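Local coordinates for protein 4'-phospho-dehydrooxetanocin synthase (Bacillus megaterium, PDB 5UL3) that catalyses the oxidative ring contraction of dAMP to an oxetane aldehyde in oxetanocin A biosynthesis, as a cobalamin-dependent radical S-adenosylmethionine enzyme with a [4Fe-4S] cluster, at residues N76-L79 and R80-P83; G438-Q441 and Q442-R445; T550-S553 and R554-L558. One frame throughout, in Å; residues are numbered along the deposited sequence.

Contact 1: N76-L79 and R80-P83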
loop_
_atom_site.group_PDB
_atom_site.type_symbol
_atom_site.label_atom_id
_atom_site.label_comp_id
_atom_site.label_asym_id
_atom_site.label_seq_id
_atom_site.Cartn_x
_atom_site.Cartn_y
_atom_site.Cartn_z
ATOM N N ASN A 76 -27.355 17.131 -4.658
ATOM C CA ASN A 76 -26.894 15.934 -5.352
ATOM C C ASN A 76 -27.645 14.675 -4.968
ATOM O O ASN A 76 -27.404 13.625 -5.571
ATOM C CB ASN A 76 -25.391 15.722 -5.093
ATOM C CG ASN A 76 -24.565 16.897 -5.548
ATOM O OD1 ASN A 76 -25.011 17.674 -6.387
ATOM N ND2 ASN A 76 -23.355 17.040 -4.999
ATOM N N ARG A 77 -28.543 14.734 -3.988
ATOM C CA ARG A 77 -29.209 13.516 -3.573
ATOM C C ARG A 77 -30.536 13.846 -2.902
ATOM O O ARG A 77 -30.653 14.855 -2.205
ATOM C CB ARG A 77 -28.329 12.688 -2.622
ATOM C CG ARG A 77 -28.873 11.281 -2.400
ATOM C CD ARG A 77 -27.891 10.352 -1.706
ATOM N NE ARG A 77 -27.812 10.611 -0.273
ATOM C CZ ARG A 77 -27.184 9.813 0.590
ATOM N NH1 ARG A 77 -27.154 10.112 1.879
ATOM N NH2 ARG A 77 -26.578 8.717 0.160
ATOM N N ASP A 78 -31.521 12.987 -3.146
ATOM C CA ASP A 78 -32.807 13.032 -2.458
ATOM C C ASP A 78 -32.591 13.195 -0.964
ATOM O O ASP A 78 -31.934 12.366 -0.326
ATOM C CB ASP A 78 -33.587 11.743 -2.756
ATOM C CG ASP A 78 -35.018 11.749 -2.181
ATOM O OD1 ASP A 78 -35.437 12.749 -1.567
ATOM O OD2 ASP A 78 -35.714 10.726 -2.346
ATOM N N LEU A 79 -33.136 14.280 -0.416
ATOM C CA LEU A 79 -33.011 14.553 1.011
ATOM C C LEU A 79 -33.569 13.419 1.870
ATOM O O LEU A 79 -33.148 13.243 3.020
ATOM C CB LEU A 79 -33.726 15.862 1.327
ATOM C CG LEU A 79 -33.440 16.602 2.611
ATOM C CD1 LEU A 79 -31.952 16.821 2.720
ATOM C CD2 LEU A 79 -34.179 17.940 2.541
ATOM N N ARG A 80 -34.509 12.637 1.343
ATOM C CA ARG A 80 -35.067 11.551 2.142
ATOM C C ARG A 80 -34.019 10.504 2.515
ATOM O O ARG A 80 -34.240 9.732 3.450
ATOM C CB ARG A 80 -36.242 10.912 1.396
ATOM C CG ARG A 80 -37.347 11.939 1.079
ATOM C CD ARG A 80 -38.520 11.313 0.323
ATOM N NE ARG A 80 -38.070 10.631 -0.891
ATOM C CZ ARG A 80 -38.819 9.801 -1.609
ATOM N NH1 ARG A 80 -40.073 9.544 -1.243
ATOM N NH2 ARG A 80 -38.316 9.225 -2.694
ATOM N N GLU A 81 -32.872 10.480 1.837
ATOM C CA GLU A 81 -31.810 9.538 2.172
ATOM C C GLU A 81 -30.797 10.099 3.168
ATOM O O GLU A 81 -29.842 9.399 3.514
ATOM C CB GLU A 81 -31.089 9.086 0.892
ATOM C CG GLU A 81 -31.993 8.348 -0.076
ATOM C CD GLU A 81 -31.342 8.098 -1.423
ATOM O OE1 GLU A 81 -30.107 7.896 -1.465
ATOM O OE2 GLU A 81 -32.067 8.109 -2.441
ATOM N N ASN A 82 -30.982 11.324 3.631
ATOM C CA ASN A 82 -30.038 11.971 4.553
ATOM C C ASN A 82 -29.976 11.210 5.880
ATOM O O ASN A 82 -31.011 11.054 6.553
ATOM C CB ASN A 82 -30.500 13.424 4.739
ATOM C CG ASN A 82 -29.620 14.226 5.670
ATOM O OD1 ASN A 82 -29.269 13.788 6.761
ATOM N ND2 ASN A 82 -29.283 15.435 5.248
ATOM N N PRO A 83 -28.801 10.723 6.295
ATOM C CA PRO A 83 -28.736 9.842 7.465
ATOM C C PRO A 83 -28.891 10.594 8.771
ATOM O O PRO A 83 -29.354 10.017 9.762
ATOM C CB PRO A 83 -27.341 9.203 7.344
ATOM C CG PRO A 83 -26.509 10.283 6.677
ATOM C CD PRO A 83 -27.474 10.944 5.680
HETATM O O HOH W 1 -34.790 8.519 -2.584
#
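R80 grips the carboxylate of D78 two residues back in the chain, its guanidinium meeting the acid side-on. NE of R80 lies 2.8 Å from D78 OD2 and uses the syn lone pair of that oxygen, while NH2 of R80 reaches the same atom at 3.0 Å, nearly along its C-O axis. Both bonds run within the guanidinium plane, and the two flat groups are only 29° apart. In D78 the CG stands anti to the backbone N (chi1 -175°), which turns the carboxylate forward along the chain and lets OD1 take the backbone N of R80. This bond, 3.1 Å from R80 N to D78 OD1, is almost straight, comes from above the carboxylate plane and makes an Asx turn.

The backbone of the same residues makes a short 3-10 turn: E81 N donates to D78 O, and N82 N to L79 O. The turn belongs to the connection between strand 69-73 of the four-stranded antiparallel sheet and helix 83-88, in the N-terminal domain of unknown function. N82 then serves as N-cap of that helix, its OD1 accepting from L85 N.

R77 crosses E81 at about a right angle, and CB of E81 sits over one face of the R77 guanidinium. Their salt bridge is long, 3.7 Å from R77 NE to E81 OE1, with the oxygen well out of the guanidinium plane, so the attraction is one of charge without a directed N-H. OE2 of E81 and OD2 of D78 are like charges 4.5 Å apart. Farther out, I100 N donates to D78 OD1 and E94 O takes a bond from R80 NH1, so the acid and the arginine are each also held by the segment leading to strand 102-106.

Contact 2: G438-Q441 and Q442-R445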
loop_
_atom_site.group_PDB
_atom_site.type_symbol
_atom_site.label_atom_id
_atom_site.label_comp_id
_atom_site.label_asym_id
_atom_site.label_seq_id
_atom_site.Cartn_x
_atom_site.Cartn_y
_atom_site.Cartn_z
ATOM N N GLY A 438 10.868 -19.839 -6.019
ATOM C CA GLY A 438 10.889 -20.776 -7.122
ATOM C C GLY A 438 11.181 -22.202 -6.712
ATOM O O GLY A 438 11.459 -23.035 -7.585
ATOM N N SER A 439 11.142 -22.516 -5.421
ATOM C CA SER A 439 11.444 -23.845 -4.902
ATOM C C SER A 439 10.172 -24.438 -4.318
ATOM O O SER A 439 9.532 -23.816 -3.465
ATOM C CB SER A 439 12.538 -23.764 -3.835
ATOM O OG SER A 439 12.419 -24.828 -2.900
ATOM N N ASN A 440 9.794 -25.638 -4.767
ATOM C CA ASN A 440 8.498 -26.161 -4.332
ATOM C C ASN A 440 8.452 -26.373 -2.819
ATOM O O ASN A 440 7.430 -26.090 -2.179
ATOM C CB ASN A 440 8.166 -27.441 -5.097
ATOM C CG ASN A 440 7.758 -27.148 -6.528
ATOM O OD1 ASN A 440 7.192 -26.091 -6.806
ATOM N ND2 ASN A 440 8.055 -28.068 -7.442
ATOM N N GLN A 441 9.549 -26.850 -2.225
ATOM C CA GLN A 441 9.609 -26.977 -0.769
ATOM C C GLN A 441 9.447 -25.620 -0.091
ATOM O O GLN A 441 8.682 -25.479 0.868
ATOM C CB GLN A 441 10.937 -27.606 -0.343
ATOM C CG GLN A 441 11.078 -29.067 -0.690
ATOM C CD GLN A 441 12.449 -29.611 -0.321
ATOM O OE1 GLN A 441 13.310 -28.885 0.184
ATOM N NE2 GLN A 441 12.657 -30.900 -0.576
ATOM N N GLN A 442 10.171 -24.607 -0.574
ATOM C CA GLN A 442 10.087 -23.287 0.052
ATOM C C GLN A 442 8.710 -22.674 -0.137
ATOM O O GLN A 442 8.166 -22.072 0.797
ATOM C CB GLN A 442 11.174 -22.362 -0.506
ATOM C CG GLN A 442 11.323 -21.031 0.245
ATOM C CD GLN A 442 12.391 -20.156 -0.387
ATOM O OE1 GLN A 442 12.443 -20.036 -1.604
ATOM N NE2 GLN A 442 13.267 -19.586 0.427
ATOM N N LEU A 443 8.108 -22.852 -1.318
ATOM C CA LEU A 443 6.739 -22.384 -1.520
ATOM C C LEU A 443 5.793 -22.986 -0.489
ATOM O O LEU A 443 4.871 -22.318 -0.003
ATOM C CB LEU A 443 6.270 -22.720 -2.936
ATOM C CG LEU A 443 6.842 -21.782 -4.008
ATOM C CD1 LEU A 443 6.628 -22.380 -5.387
ATOM C CD2 LEU A 443 6.179 -20.390 -3.914
ATOM N N LYS A 444 6.006 -24.254 -0.133
ATOM C CA LYS A 444 5.149 -24.867 0.869
ATOM C C LYS A 444 5.422 -24.294 2.262
ATOM O O LYS A 444 4.479 -24.079 3.038
ATOM C CB LYS A 444 5.335 -26.393 0.836
ATOM C CG LYS A 444 4.308 -27.148 1.645
ATOM C CD LYS A 444 4.524 -28.648 1.484
ATOM C CE LYS A 444 4.241 -29.400 2.774
ATOM N NZ LYS A 444 4.855 -30.759 2.740
ATOM N N ARG A 445 6.698 -24.068 2.612
ATOM C CA ARG A 445 7.010 -23.413 3.882
ATOM C C ARG A 445 6.402 -22.016 3.932
ATOM O O ARG A 445 6.032 -21.538 5.008
ATOM C CB ARG A 445 8.518 -23.281 4.086
ATOM C CG ARG A 445 9.276 -24.574 4.374
ATOM C CD ARG A 445 10.601 -24.241 5.041
ATOM N NE ARG A 445 11.532 -23.471 4.201
ATOM C CZ ARG A 445 12.210 -23.969 3.171
ATOM N NH1 ARG A 445 12.070 -25.249 2.812
ATOM N NH2 ARG A 445 13.038 -23.190 2.496
#
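S439 O accepts from L443 N at 2.8 Å, nearly in line with the carbonyl, and so opens the first turn of helix 440-445. Two further i to i+4 bonds follow, K444 N to N440 O at 3.1 Å and R445 N to Q441 O at 3.0 Å. S439 is the N-cap: with its hydroxyl anti to the backbone N (chi1 152°), OG turns back to accept from Q442 N at 3.2 Å in a nearly straight bond. The same OG is also hydrogen-bonded to E488.

Along one flank of the turn, L443 lays its CG against S439 O, 3.4 Å away, and its CD1 reaches OD1 of N440 at 4.0 Å; that amide oxygen accepts from S452 N. R445 folds back by a bend at chi3 (-64°), bringing CA of Q442 over one face of its guanidinium and NH1 to 4.1 Å from CB of Q441. Its NH2 bonds to N485 and salt-bridges D477. Q442 is fixed at both ends of its amide, OE1 by S437 and N489 and NE2 by M475 O.

The helix follows strand 432-436 of the radical SAM core after a short link, and the side chain of L443 is about 5 Å from that of E436, which binds S-adenosylmethionine. Helix 484-493 covers the flank of S439 and Q442, while the loop leading to helix 452-464 packs against N440 and L443.

Contact 3: T550-S553 and R554-L558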
loop_
_atom_site.group_PDB
_atom_site.type_symbol
_atom_site.label_atom_id
_atom_site.label_comp_id
_atom_site.label_asym_id
_atom_site.label_seq_id
_atom_site.Cartn_x
_atom_site.Cartn_y
_atom_site.Cartn_z
ATOM N N THR A 550 2.400 -14.277 12.744
ATOM C CA THR A 550 2.444 -15.072 11.532
ATOM C C THR A 550 2.550 -16.559 11.850
ATOM O O THR A 550 3.208 -16.947 12.819
ATOM C CB THR A 550 3.652 -14.690 10.676
ATOM O OG1 THR A 550 4.847 -14.773 11.473
ATOM C CG2 THR A 550 3.476 -13.283 10.097
ATOM N N PRO A 551 1.945 -17.398 11.006
ATOM C CA PRO A 551 2.241 -18.837 11.072
ATOM C C PRO A 551 3.723 -19.136 11.025
ATOM O O PRO A 551 4.185 -20.061 11.705
ATOM C CB PRO A 551 1.508 -19.390 9.838
ATOM C CG PRO A 551 0.372 -18.461 9.632
ATOM C CD PRO A 551 0.942 -17.095 9.974
ATOM N N TYR A 552 4.493 -18.374 10.242
ATOM C CA TYR A 552 5.925 -18.648 10.152
ATOM C C TYR A 552 6.626 -18.418 11.489
ATOM O O TYR A 552 7.532 -19.178 11.855
ATOM C CB TYR A 552 6.569 -17.802 9.053
ATOM C CG TYR A 552 7.914 -18.337 8.580
ATOM C CD1 TYR A 552 9.093 -17.981 9.228
ATOM C CD2 TYR A 552 8.000 -19.194 7.484
ATOM C CE1 TYR A 552 10.332 -18.463 8.804
ATOM C CE2 TYR A 552 9.231 -19.689 7.057
ATOM C CZ TYR A 552 10.388 -19.316 7.721
ATOM O OH TYR A 552 11.617 -19.790 7.325
ATOM N N SER A 553 6.238 -17.375 12.233
ATOM C CA SER A 553 6.845 -17.170 13.547
ATOM C C SER A 553 6.538 -18.345 14.466
ATOM O O SER A 553 7.409 -18.799 15.220
ATOM C CB SER A 553 6.375 -15.856 14.182
ATOM O OG SER A 553 4.990 -15.873 14.511
ATOM N N ARG A 554 5.324 -18.882 14.388
ATOM C CA ARG A 554 5.001 -20.041 15.216
ATOM C C ARG A 554 5.727 -21.297 14.741
ATOM O O ARG A 554 6.087 -22.145 15.568
ATOM C CB ARG A 554 3.490 -20.251 15.249
ATOM C CG ARG A 554 2.757 -19.032 15.800
ATOM C CD ARG A 554 1.296 -19.309 16.113
ATOM N NE ARG A 554 0.496 -19.561 14.919
ATOM C CZ ARG A 554 -0.061 -18.612 14.171
ATOM N NH1 ARG A 554 0.101 -17.325 14.473
ATOM N NH2 ARG A 554 -0.785 -18.951 13.112
ATOM N N MET A 555 5.962 -21.429 13.431
ATOM C CA MET A 555 6.802 -22.519 12.932
ATOM C C MET A 555 8.211 -22.415 13.488
ATOM O O MET A 555 8.831 -23.428 13.836
ATOM C CB MET A 555 6.838 -22.507 11.402
ATOM C CG MET A 555 5.507 -22.805 10.747
ATOM S SD MET A 555 5.387 -22.205 9.037
ATOM C CE MET A 555 6.781 -22.999 8.246
ATOM N N VAL A 556 8.739 -21.195 13.571
ATOM C CA VAL A 556 10.071 -20.994 14.128
ATOM C C VAL A 556 10.072 -21.327 15.613
ATOM O O VAL A 556 10.964 -22.024 16.110
ATOM C CB VAL A 556 10.545 -19.556 13.873
ATOM C CG1 VAL A 556 11.749 -19.216 14.755
ATOM C CG2 VAL A 556 10.880 -19.386 12.410
ATOM N N GLN A 557 9.067 -20.836 16.342
ATOM C CA GLN A 557 8.962 -21.153 17.762
ATOM C C GLN A 557 8.842 -22.661 17.985
ATOM O O GLN A 557 9.388 -23.199 18.954
ATOM C CB GLN A 557 7.778 -20.399 18.369
ATOM C CG GLN A 557 8.069 -18.919 18.609
ATOM C CD GLN A 557 6.815 -18.065 18.725
ATOM O OE1 GLN A 557 5.711 -18.517 18.421
ATOM N NE2 GLN A 557 6.984 -16.818 19.160
ATOM N N LEU A 558 8.153 -23.365 17.079
ATOM C CA LEU A 558 8.022 -24.812 17.207
ATOM C C LEU A 558 9.332 -25.524 16.896
ATOM O O LEU A 558 9.633 -26.562 17.499
ATOM C CB LEU A 558 6.900 -25.312 16.296
ATOM C CG LEU A 558 6.405 -26.754 16.421
ATOM C CD1 LEU A 558 4.895 -26.779 16.263
ATOM C CD2 LEU A 558 7.068 -27.658 15.382
HETATM O O HOH W 2 4.226 -16.089 17.272
#
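The guanidinium of R554 lies flat against the start of its own helix, with T550 O 3.5 Å above its plane and CA of P551 over the same face, both offset toward the rim. A bend at chi3 (-68°) folds the arginine back this way, and its NH2 also rests 3.7 Å from CG of P551. The Y552 ring is met obliquely by two side chains: CG2 of V556 comes to 3.8 Å from CE1, and CE of M555 to 4.1 Å from CD2. M555 crosses the tyrosine at about a right angle, its sulfur 5.1 Å from the ring centroid in a Met-aromatic contact. Y552 OH bonds to D477 and L479 N.

T550 is the N-cap of helix 551-563, its OG1 accepting from S553 N as well as bonding to L547 O. T550 O takes two donors, R554 N and the S553 hydroxyl, the latter at 2.7 Å on a lone pair. A water bridges S553 OG and Q557 OE1.

T550 packs on P322, a cobalamin-binding residue, while Y552, S553 and V556 lie on strand 546-547, and S553 and Q557 reach Y581 of strand 580-581.

Contact 1 comes first along the chain, a tight turn in the N-terminal domain that joins strand 69-73 to helix 83-88. The chain then runs through the cobalamin-binding Rossmann domain into the radical SAM core before contact 2 forms the start of helix 440-445, its centre 54 Å from that of contact 1. Contact 3 opens helix 551-563 about a hundred residues later. The three turns follow in series, none enclosing or crossing another. Contacts 2 and 3 nevertheless meet in space: R445 O packs 3.6 Å from M555 CE, and R445 and Y552 share D477 as a partner, joining the two helix starts in the neighbourhood of the cluster and cobalamin.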